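Local coordinates for beta-1,3-glucanosyltransferase (Rhizomucor miehei CAU432, PDB 4WTP), which belongs to glycoside hydrolase family 17, a family of carbohydrate-active enzymes built on a (beta/alpha)8 barrel, at residues 58-63 and 88-93; 69-74 and 92-97; 82-87 and 120-125. All blocks are in the same frame, centred on the assembly; numbering follows the deposited sequence. Where two conformers were deposited one is given.

Interaction 1: residues 58-63 and 88-93; sequences DFNVLK and QALGMR
Leu90 turns its isobutyl fork toward helix 52-62, where Phe59 and Asn60 receive it. CD1 lies 3.6 Å from Phe59 CB, while CD2 reaches Asn60 OD1 at 3.5 Å, the leucine and asparagine side chains crossing obliquely. Met92 comes in beside them: with CG anti to the carbonyl carbon and SD carried straight on (chi2 177°), SD lies 3.6 Å from Phe59 CB. Against the ring itself the sulfur stands obliquely, 5.2 Å from SD to the Phe59 centroid, a Met-aromatic contact. An unbranched, polarisable methionine suits a place beside an aromatic ring, just before strand 93-98.

Helices 52-62 and 79-90 are consecutive helices of the (beta/alpha)8 barrel, and the chain leaves helix 79-90 through a Schellman motif in which Gly91 takes the positive phi that glycine accommodates easily. Lys63 serves this same helix end. Its chain runs extended with CG anti to the backbone N (chi1 -166°), long enough for NZ to give Leu90 O a hydrogen bond of 2.9 Å. The ammonium arrives at a C=O...N angle of 129°, tilted a little from the carbonyl plane; a cation suits a C-terminal helix carbonyl, where the helix dipole would probably favour it.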
loop_
_atom_site.group_PDB
_atom_site.type_symbol
_atom_site.label_atom_id
_atom_site.label_comp_id
_atom_site.label_asym_id
_atom_site.label_seq_id
_atom_site.Cartn_x
_atom_site.Cartn_y
_atom_site.Cartn_z
ATOM N N ASP A 58 -1.833 -17.575 -0.799
ATOM C CA ASP A 58 -1.581 -16.323 -1.508
ATOM C C ASP A 58 -0.173 -15.787 -1.258
ATOM O O ASP A 58 0.519 -15.386 -2.179
ATOM C CB ASP A 58 -2.574 -15.278 -1.057
ATOM C CG ASP A 58 -3.963 -15.524 -1.592
ATOM O OD1 ASP A 58 -4.117 -16.423 -2.463
ATOM O OD2 ASP A 58 -4.877 -14.792 -1.185
ATOM N N PHE A 59 0.272 -15.821 -0.007
ATOM C CA PHE A 59 1.588 -15.300 0.316
ATOM C C PHE A 59 2.717 -16.136 -0.231
ATOM O O PHE A 59 3.746 -15.595 -0.628
ATOM C CB PHE A 59 1.728 -15.070 1.809
ATOM C CG PHE A 59 0.813 -14.037 2.351
ATOM C CD1 PHE A 59 0.016 -13.259 1.505
ATOM C CD2 PHE A 59 0.723 -13.834 3.732
ATOM C CE1 PHE A 59 -0.843 -12.310 2.015
ATOM C CE2 PHE A 59 -0.138 -12.873 4.249
ATOM C CZ PHE A 59 -0.925 -12.107 3.399
ATOM N N ASN A 60 2.531 -17.469 -0.269
ATOM C CA ASN A 60 3.519 -18.315 -0.910
ATOM C C ASN A 60 3.642 -18.038 -2.387
ATOM O O ASN A 60 4.723 -18.142 -2.955
ATOM C CB ASN A 60 3.236 -19.819 -0.636
ATOM C CG ASN A 60 3.895 -20.313 0.636
ATOM O OD1 ASN A 60 4.934 -19.794 1.041
ATOM N ND2 ASN A 60 3.275 -21.289 1.284
ATOM N N VAL A 61 2.514 -17.684 -3.023
ATOM C CA VAL A 61 2.562 -17.293 -4.436
ATOM C C VAL A 61 3.434 -16.044 -4.633
ATOM O O VAL A 61 4.123 -15.907 -5.633
ATOM C CB VAL A 61 1.147 -17.131 -5.051
ATOM C CG1 VAL A 61 1.186 -16.352 -6.362
ATOM C CG2 VAL A 61 0.481 -18.503 -5.215
ATOM N N LEU A 62 3.386 -15.154 -3.633
ATOM C CA LEU A 62 4.155 -13.896 -3.666
ATOM C C LEU A 62 5.601 -14.036 -3.184
ATOM O O LEU A 62 6.485 -13.263 -3.579
ATOM C CB LEU A 62 3.471 -12.814 -2.819
ATOM C CG LEU A 62 2.065 -12.441 -3.254
ATOM C CD1 LEU A 62 1.490 -11.413 -2.288
ATOM C CD2 LEU A 62 1.999 -11.893 -4.681
ATOM N N LYS A 63 5.862 -15.078 -2.381
ATOM C CA LYS A 63 7.147 -15.261 -1.721
ATOM C C LYS A 63 8.375 -15.296 -2.640
ATOM O O LYS A 63 9.431 -14.815 -2.244
ATOM C CB LYS A 63 7.058 -16.495 -0.813
ATOM C CG LYS A 63 8.180 -16.614 0.186
ATOM C CD LYS A 63 7.812 -17.595 1.293
ATOM C CE LYS A 63 9.038 -17.951 2.101
ATOM N NZ LYS A 63 8.597 -18.814 3.214
ATOM N N GLN A 88 3.997 -14.446 9.580
ATOM C CA GLN A 88 4.940 -14.971 10.593
ATOM C C GLN A 88 5.290 -16.436 10.332
ATOM O O GLN A 88 6.460 -16.812 10.388
ATOM C CB GLN A 88 4.438 -14.760 12.020
ATOM C CG GLN A 88 4.535 -13.295 12.481
ATOM C CD GLN A 88 3.596 -12.931 13.630
ATOM O OE1 GLN A 88 3.137 -13.800 14.374
ATOM N NE2 GLN A 88 3.294 -11.637 13.770
ATOM N N ALA A 89 4.279 -17.202 9.941
ATOM C CA ALA A 89 4.481 -18.598 9.530
ATOM C C ALA A 89 5.454 -18.745 8.350
ATOM O O ALA A 89 6.209 -19.722 8.262
ATOM C CB ALA A 89 3.151 -19.254 9.210
ATOM N N LEU A 90 5.435 -17.767 7.446
ATOM C CA LEU A 90 6.248 -17.828 6.224
ATOM C C LEU A 90 7.526 -17.030 6.335
ATOM O O LEU A 90 8.325 -16.990 5.390
ATOM C CB LEU A 90 5.436 -17.363 5.010
ATOM C CG LEU A 90 4.203 -18.210 4.698
ATOM C CD1 LEU A 90 3.487 -17.668 3.472
ATOM C CD2 LEU A 90 4.605 -19.663 4.504
ATOM N N GLY A 91 7.739 -16.410 7.497
ATOM C CA GLY A 91 8.952 -15.628 7.716
ATOM C C GLY A 91 8.921 -14.314 6.943
ATOM O O GLY A 91 9.986 -13.781 6.576
ATOM N N MET A 92 7.710 -13.843 6.660
ATOM C CA MET A 92 7.515 -12.589 5.924
ATOM C C MET A 92 7.286 -11.390 6.864
ATOM O O MET A 92 7.026 -11.575 8.053
ATOM C CB MET A 92 6.336 -12.726 4.931
ATOM C CG MET A 92 6.457 -13.849 3.889
ATOM S SD MET A 92 5.028 -14.077 2.765
ATOM C CE MET A 92 5.337 -12.714 1.607
ATOM N N ARG A 93 7.366 -10.175 6.315
ATOM C CA ARG A 93 7.117 -8.952 7.086
ATOM C C ARG A 93 5.808 -8.294 6.630
ATOM O O ARG A 93 5.258 -8.689 5.580
ATOM C CB ARG A 93 8.252 -7.949 6.891
ATOM C CG ARG A 93 9.656 -8.526 6.877
ATOM C CD ARG A 93 10.176 -8.704 8.269
ATOM N NE ARG A 93 10.130 -7.469 9.058
ATOM C CZ ARG A 93 10.386 -7.435 10.369
ATOM N NH1 ARG A 93 10.671 -8.553 11.029
ATOM N NH2 ARG A 93 10.335 -6.281 11.017
#

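Interaction 2: residues 69-74 and 92-97; sequences VRTFAL and MRIYLG
The guanidinium of Arg70 and the ring of Tyr95, neighbours on one face of the sheet, have their planes 48° apart. Phe72 covers one face of the Arg70 guanidinium, its CE1 3.3 Å above the centre; reciprocally, Arg70 NE lies over the Phe72 ring, toward the rim. The aliphatic part of the arginine crosses the tyrosine at about a right angle, with Arg70 CG 3.8 Å from Tyr95 CB. The polar ends look further afield, Arg70 NH2 to Asn41 and Tyr95 OH to Tyr38 and Lys220.

On the other face beta-branched Val69 and Ile94 suit a strand and fill the side turned to helix 79-90, Ile94 CG1 lying 4.1 Å from Val69 CG2; Thr71 and Leu96 follow. In the sheet itself the parallel strands are joined by backbone bonds: Val69 N to Arg93 O, Tyr95 N to Val69 O, and Thr71 N to Tyr95 O. Gly97, without a side chain, lets its strand lie close to Thr71 O, which takes a weak bond from Gly97 N.

Thr71 brings a hydroxyl, and a water accepts from its OG1 at 2.6 Å. Where strand 68-71 of this beta-alpha-beta unit gives out, that water carries the link onward, supplying hydrogens to the buried carbonyls of Ala73 and Gly97.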
loop_
_atom_site.group_PDB
_atom_site.type_symbol
_atom_site.label_atom_id
_atom_site.label_comp_id
_atom_site.label_asym_id
_atom_site.label_seq_id
_atom_site.Cartn_x
_atom_site.Cartn_y
_atom_site.Cartn_z
ATOM N N VAL A 69 4.190 -7.827 2.765
ATOM C CA VAL A 69 2.867 -7.471 2.260
ATOM C C VAL A 69 2.293 -6.316 3.054
ATOM O O VAL A 69 2.829 -5.923 4.108
ATOM C CB VAL A 69 1.870 -8.660 2.248
ATOM C CG1 VAL A 69 2.395 -9.792 1.391
ATOM C CG2 VAL A 69 1.634 -9.129 3.677
ATOM N N ARG A 70 1.211 -5.733 2.562
ATOM C CA ARG A 70 0.542 -4.665 3.252
ATOM C C ARG A 70 -0.956 -4.877 3.199
ATOM O O ARG A 70 -1.498 -5.159 2.124
ATOM C CB ARG A 70 0.884 -3.295 2.647
ATOM C CG ARG A 70 0.169 -2.076 3.243
ATOM C CD ARG A 70 -1.222 -1.847 2.630
ATOM N NE ARG A 70 -1.824 -0.599 3.085
ATOM C CZ ARG A 70 -1.652 0.576 2.489
ATOM N NH1 ARG A 70 -2.254 1.662 2.976
ATOM N NH2 ARG A 70 -0.882 0.681 1.409
ATOM N N THR A 71 -1.606 -4.740 4.352
ATOM C CA THR A 71 -3.075 -4.789 4.463
ATOM C C THR A 71 -3.645 -3.411 4.694
ATOM O O THR A 71 -2.976 -2.547 5.234
ATOM C CB THR A 71 -3.503 -5.762 5.592
ATOM O OG1 THR A 71 -2.739 -5.485 6.777
ATOM C CG2 THR A 71 -3.229 -7.189 5.163
ATOM N N PHE A 72 -4.908 -3.215 4.267
ATOM C CA PHE A 72 -5.520 -1.894 4.279
ATOM C C PHE A 72 -6.367 -1.521 5.507
ATOM O O PHE A 72 -6.575 -0.335 5.765
ATOM C CB PHE A 72 -6.339 -1.645 2.993
ATOM C CG PHE A 72 -5.476 -1.423 1.774
ATOM C CD1 PHE A 72 -4.990 -0.165 1.485
ATOM C CD2 PHE A 72 -5.103 -2.491 0.969
ATOM C CE1 PHE A 72 -4.168 0.038 0.367
ATOM C CE2 PHE A 72 -4.288 -2.305 -0.142
ATOM C CZ PHE A 72 -3.828 -1.037 -0.440
ATOM N N ALA A 73 -6.811 -2.530 6.256
ATOM C CA ALA A 73 -7.708 -2.291 7.386
ATOM C C ALA A 73 -7.347 -3.246 8.518
ATOM O O ALA A 73 -6.811 -4.317 8.271
ATOM C CB ALA A 73 -9.180 -2.461 6.993
ATOM N N LEU A 74 -7.643 -2.849 9.759
ATOM C CA LEU A 74 -7.397 -3.736 10.895
ATOM C C LEU A 74 -8.595 -4.630 11.146
ATOM O O LEU A 74 -8.418 -5.843 11.182
ATOM C CB LEU A 74 -7.084 -2.943 12.165
ATOM C CG LEU A 74 -5.843 -2.049 12.121
ATOM C CD1 LEU A 74 -5.729 -1.296 13.440
ATOM C CD2 LEU A 74 -4.560 -2.807 11.829
ATOM N N MET A 92 7.710 -13.843 6.660
ATOM C CA MET A 92 7.515 -12.589 5.924
ATOM C C MET A 92 7.286 -11.390 6.864
ATOM O O MET A 92 7.026 -11.575 8.053
ATOM C CB MET A 92 6.336 -12.726 4.931
ATOM C CG MET A 92 6.457 -13.849 3.889
ATOM S SD MET A 92 5.028 -14.077 2.765
ATOM C CE MET A 92 5.337 -12.714 1.607
ATOM N N ARG A 93 7.366 -10.175 6.315
ATOM C CA ARG A 93 7.117 -8.952 7.086
ATOM C C ARG A 93 5.808 -8.294 6.630
ATOM O O ARG A 93 5.258 -8.689 5.580
ATOM C CB ARG A 93 8.252 -7.949 6.891
ATOM C CG ARG A 93 9.656 -8.526 6.877
ATOM C CD ARG A 93 10.176 -8.704 8.269
ATOM N NE ARG A 93 10.130 -7.469 9.058
ATOM C CZ ARG A 93 10.386 -7.435 10.369
ATOM N NH1 ARG A 93 10.671 -8.553 11.029
ATOM N NH2 ARG A 93 10.335 -6.281 11.017
ATOM N N ILE A 94 5.341 -7.278 7.353
ATOM C CA ILE A 94 4.040 -6.674 7.050
ATOM C C ILE A 94 3.969 -5.197 7.414
ATOM O O ILE A 94 4.494 -4.778 8.449
ATOM C CB ILE A 94 2.879 -7.469 7.722
ATOM C CG1 ILE A 94 1.524 -7.031 7.192
ATOM C CG2 ILE A 94 2.947 -7.441 9.248
ATOM C CD1 ILE A 94 0.395 -8.014 7.519
ATOM N N TYR A 95 3.271 -4.398 6.602
ATOM C CA TYR A 95 2.807 -3.063 7.009
ATOM C C TYR A 95 1.329 -3.221 7.301
ATOM O O TYR A 95 0.567 -3.741 6.466
ATOM C CB TYR A 95 2.948 -2.038 5.873
ATOM C CG TYR A 95 4.314 -1.405 5.759
ATOM C CD1 TYR A 95 5.418 -2.121 5.284
ATOM C CD2 TYR A 95 4.488 -0.062 6.095
ATOM C CE1 TYR A 95 6.675 -1.509 5.170
ATOM C CE2 TYR A 95 5.710 0.550 5.980
ATOM C CZ TYR A 95 6.797 -0.180 5.560
ATOM O OH TYR A 95 8.014 0.444 5.419
ATOM N N LEU A 96 0.906 -2.788 8.486
ATOM C CA LEU A 96 -0.512 -2.812 8.837
ATOM C C LEU A 96 -1.156 -1.459 8.588
ATOM O O LEU A 96 -0.760 -0.438 9.147
ATOM C CB LEU A 96 -0.661 -3.151 10.323
ATOM C CG LEU A 96 -0.237 -4.531 10.804
ATOM C CD1 LEU A 96 -0.447 -4.698 12.312
ATOM C CD2 LEU A 96 -1.027 -5.593 10.064
ATOM N N GLY A 97 -2.186 -1.443 7.739
ATOM C CA GLY A 97 -2.942 -0.226 7.477
ATOM C C GLY A 97 -4.164 -0.180 8.374
ATOM O O GLY A 97 -4.793 -1.233 8.637
HETATM O O HOH W 1 -4.139 -3.958 8.412
#

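Interaction 3: residues 82-87 and 120-125; sequences LALAAT and NDVSNV
Leu84 reaches from helix 79-90 into the curve of residues 120-125, and its side chain can be followed atom by atom. CB points toward the loop, and CG, anti to the carbonyl carbon (chi1 -76°), carries the fork onward so that the two methyls do the touching. CD1 faces Asn120, resting 4.0 Å from Asn120 CB, and more loosely Val122 CG1. CD2 faces Asn124 and Val125, and lies 3.6 Å from Val125 CG2. Its distance to Asn124 OD1 is 3.5 Å, and Asp121 O lies near both methyls. A branched leucine suits this place because a fork can fill the inside of a bend, meeting several of its residues at once.

The bend is the connection from helix 104-119 to strand 125-132 in the (beta/alpha)8 barrel, and it shapes itself. Asp121 OD1 accepts from Ser123 N in an Asx turn and also from Ser123 OG, both donors coming from the same face of the carboxylate; a type I turn follows from Val122 to Val125.

One turn of helix further on, Thr87 supplies the polar part. Its OG1 lies between the backbone N and the carbonyl carbon (chi1 51°), from where it donates to Ala83 O at 2.7 Å, a carbonyl that already takes the helical bond from Thr87 N. Thr87 OG1 then accepts from Asn124 ND2 at 3.0 Å, with the oxygen exactly in the amide plane and an N-H...O angle of 148°. Donating and accepting at once suits a hydroxyl in a buried place. The same amide is gripped more widely: Asn124 ND2 also gives to Met92 O, and Gln88 NE2 gives to Asn124 OD1, which should fix the rotation of the asparagine, while Asn120 ND2 bonds to Ser81 OG.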
loop_
_atom_site.group_PDB
_atom_site.type_symbol
_atom_site.label_atom_id
_atom_site.label_comp_id
_atom_site.label_asym_id
_atom_site.label_seq_id
_atom_site.Cartn_x
_atom_site.Cartn_y
_atom_site.Cartn_z
ATOM N N LEU A 82 -5.151 -12.277 10.958
ATOM C CA LEU A 82 -4.880 -13.362 9.999
ATOM C C LEU A 82 -3.567 -13.181 9.231
ATOM O O LEU A 82 -2.757 -14.113 9.121
ATOM C CB LEU A 82 -6.033 -13.518 9.007
ATOM C CG LEU A 82 -7.064 -14.613 9.297
ATOM C CD1 LEU A 82 -7.582 -14.532 10.724
ATOM C CD2 LEU A 82 -8.197 -14.564 8.287
ATOM N N ALA A 83 -3.333 -11.951 8.749
ATOM C CA ALA A 83 -2.116 -11.676 7.977
ATOM C C ALA A 83 -0.830 -11.736 8.818
ATOM O O ALA A 83 0.219 -12.171 8.351
ATOM C CB ALA A 83 -2.250 -10.337 7.277
ATOM N N LEU A 84 -0.951 -11.339 10.095
ATOM C CA LEU A 84 0.171 -11.479 11.042
ATOM C C LEU A 84 0.569 -12.968 11.190
ATOM O O LEU A 84 1.737 -13.308 11.133
ATOM C CB LEU A 84 -0.175 -10.842 12.409
ATOM C CG LEU A 84 -0.109 -9.305 12.433
ATOM C CD1 LEU A 84 -0.906 -8.720 13.600
ATOM C CD2 LEU A 84 1.349 -8.853 12.481
ATOM N N ALA A 85 -0.420 -13.829 11.326
ATOM C CA ALA A 85 -0.139 -15.269 11.468
ATOM C C ALA A 85 0.426 -15.896 10.180
ATOM O O ALA A 85 1.416 -16.639 10.220
ATOM C CB ALA A 85 -1.369 -16.002 11.953
ATOM N N ALA A 86 -0.136 -15.505 9.030
ATOM C CA ALA A 86 0.332 -16.042 7.747
ATOM C C ALA A 86 1.758 -15.589 7.433
ATOM O O ALA A 86 2.612 -16.408 7.103
ATOM C CB ALA A 86 -0.633 -15.645 6.652
ATOM N N THR A 87 2.008 -14.268 7.575
ATOM C CA THR A 87 3.349 -13.745 7.324
ATOM C C THR A 87 4.366 -14.384 8.295
ATOM O O THR A 87 5.468 -14.756 7.905
ATOM C CB THR A 87 3.423 -12.198 7.378
ATOM O OG1 THR A 87 2.825 -11.699 8.591
ATOM C CG2 THR A 87 2.733 -11.586 6.145
ATOM N N ASN A 120 -1.836 -10.463 19.673
ATOM C CA ASN A 120 -0.926 -10.877 18.619
ATOM C C ASN A 120 0.502 -10.480 18.838
ATOM O O ASN A 120 0.813 -9.422 19.392
ATOM C CB ASN A 120 -1.382 -10.273 17.275
ATOM C CG ASN A 120 -2.773 -10.732 16.847
ATOM O OD1 ASN A 120 -3.764 -10.123 17.229
ATOM N ND2 ASN A 120 -2.849 -11.812 16.082
ATOM N N ASP A 121 1.385 -11.332 18.328
ATOM C CA ASP A 121 2.760 -10.961 18.097
ATOM C C ASP A 121 2.804 -9.888 16.986
ATOM O O ASP A 121 2.181 -10.083 15.930
ATOM C CB ASP A 121 3.499 -12.226 17.659
ATOM C CG ASP A 121 4.974 -12.015 17.440
ATOM O OD1 ASP A 121 5.505 -10.929 17.703
ATOM O OD2 ASP A 121 5.625 -13.015 17.058
ATOM N N VAL A 122 3.499 -8.785 17.223
ATOM C CA VAL A 122 3.591 -7.714 16.196
ATOM C C VAL A 122 5.045 -7.466 15.806
ATOM O O VAL A 122 5.410 -6.389 15.284
ATOM C CB VAL A 122 2.932 -6.379 16.630
ATOM C CG1 VAL A 122 1.430 -6.555 16.706
ATOM C CG2 VAL A 122 3.509 -5.874 17.948
ATOM N N SER A 123 5.894 -8.456 16.060
ATOM C CA SER A 123 7.330 -8.246 15.879
ATOM C C SER A 123 7.769 -8.119 14.424
ATOM O O SER A 123 8.861 -7.627 14.161
ATOM C CB SER A 123 8.102 -9.352 16.574
ATOM O OG SER A 123 7.918 -10.616 15.963
ATOM N N ASN A 124 6.916 -8.547 13.496
ATOM C CA ASN A 124 7.299 -8.476 12.082
ATOM C C ASN A 124 6.655 -7.311 11.360
ATOM O O ASN A 124 6.643 -7.279 10.125
ATOM C CB ASN A 124 7.013 -9.779 11.352
ATOM C CG ASN A 124 5.523 -10.054 11.191
ATOM O OD1 ASN A 124 4.690 -9.725 12.050
ATOM N ND2 ASN A 124 5.181 -10.663 10.037
ATOM N N VAL A 125 6.162 -6.333 12.118
ATOM C CA VAL A 125 5.447 -5.193 11.558
ATOM C C VAL A 125 6.451 -4.081 11.314
ATOM O O VAL A 125 7.111 -3.590 12.242
ATOM C CB VAL A 125 4.327 -4.701 12.516
ATOM C CG1 VAL A 125 3.721 -3.381 12.048
ATOM C CG2 VAL A 125 3.237 -5.749 12.665
#

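Interaction 2 is the buried middle of the three, lying nearest the chain's centre in the barrel wall, and it is held mainly by backbone bonds of the parallel ladder. Interactions 1 and 3 lie farther out, where helix 79-90 meets helix 52-62 and the 120-125 loop respectively; there side chains do most of the holding, on one another or on a helix-end carbonyl. One is partly buried, with a lysine toward the surface, the other buried, with uncharged amide and hydroxyl groups. Met92 and Arg93 are common to interactions 1 and 2, and Met92 N is probably hydrogen-bonded to Thr87 O of interaction 3. Phe59 bridges the layers, packing on Val69 and Thr87, and Ala83 lies against Ile94.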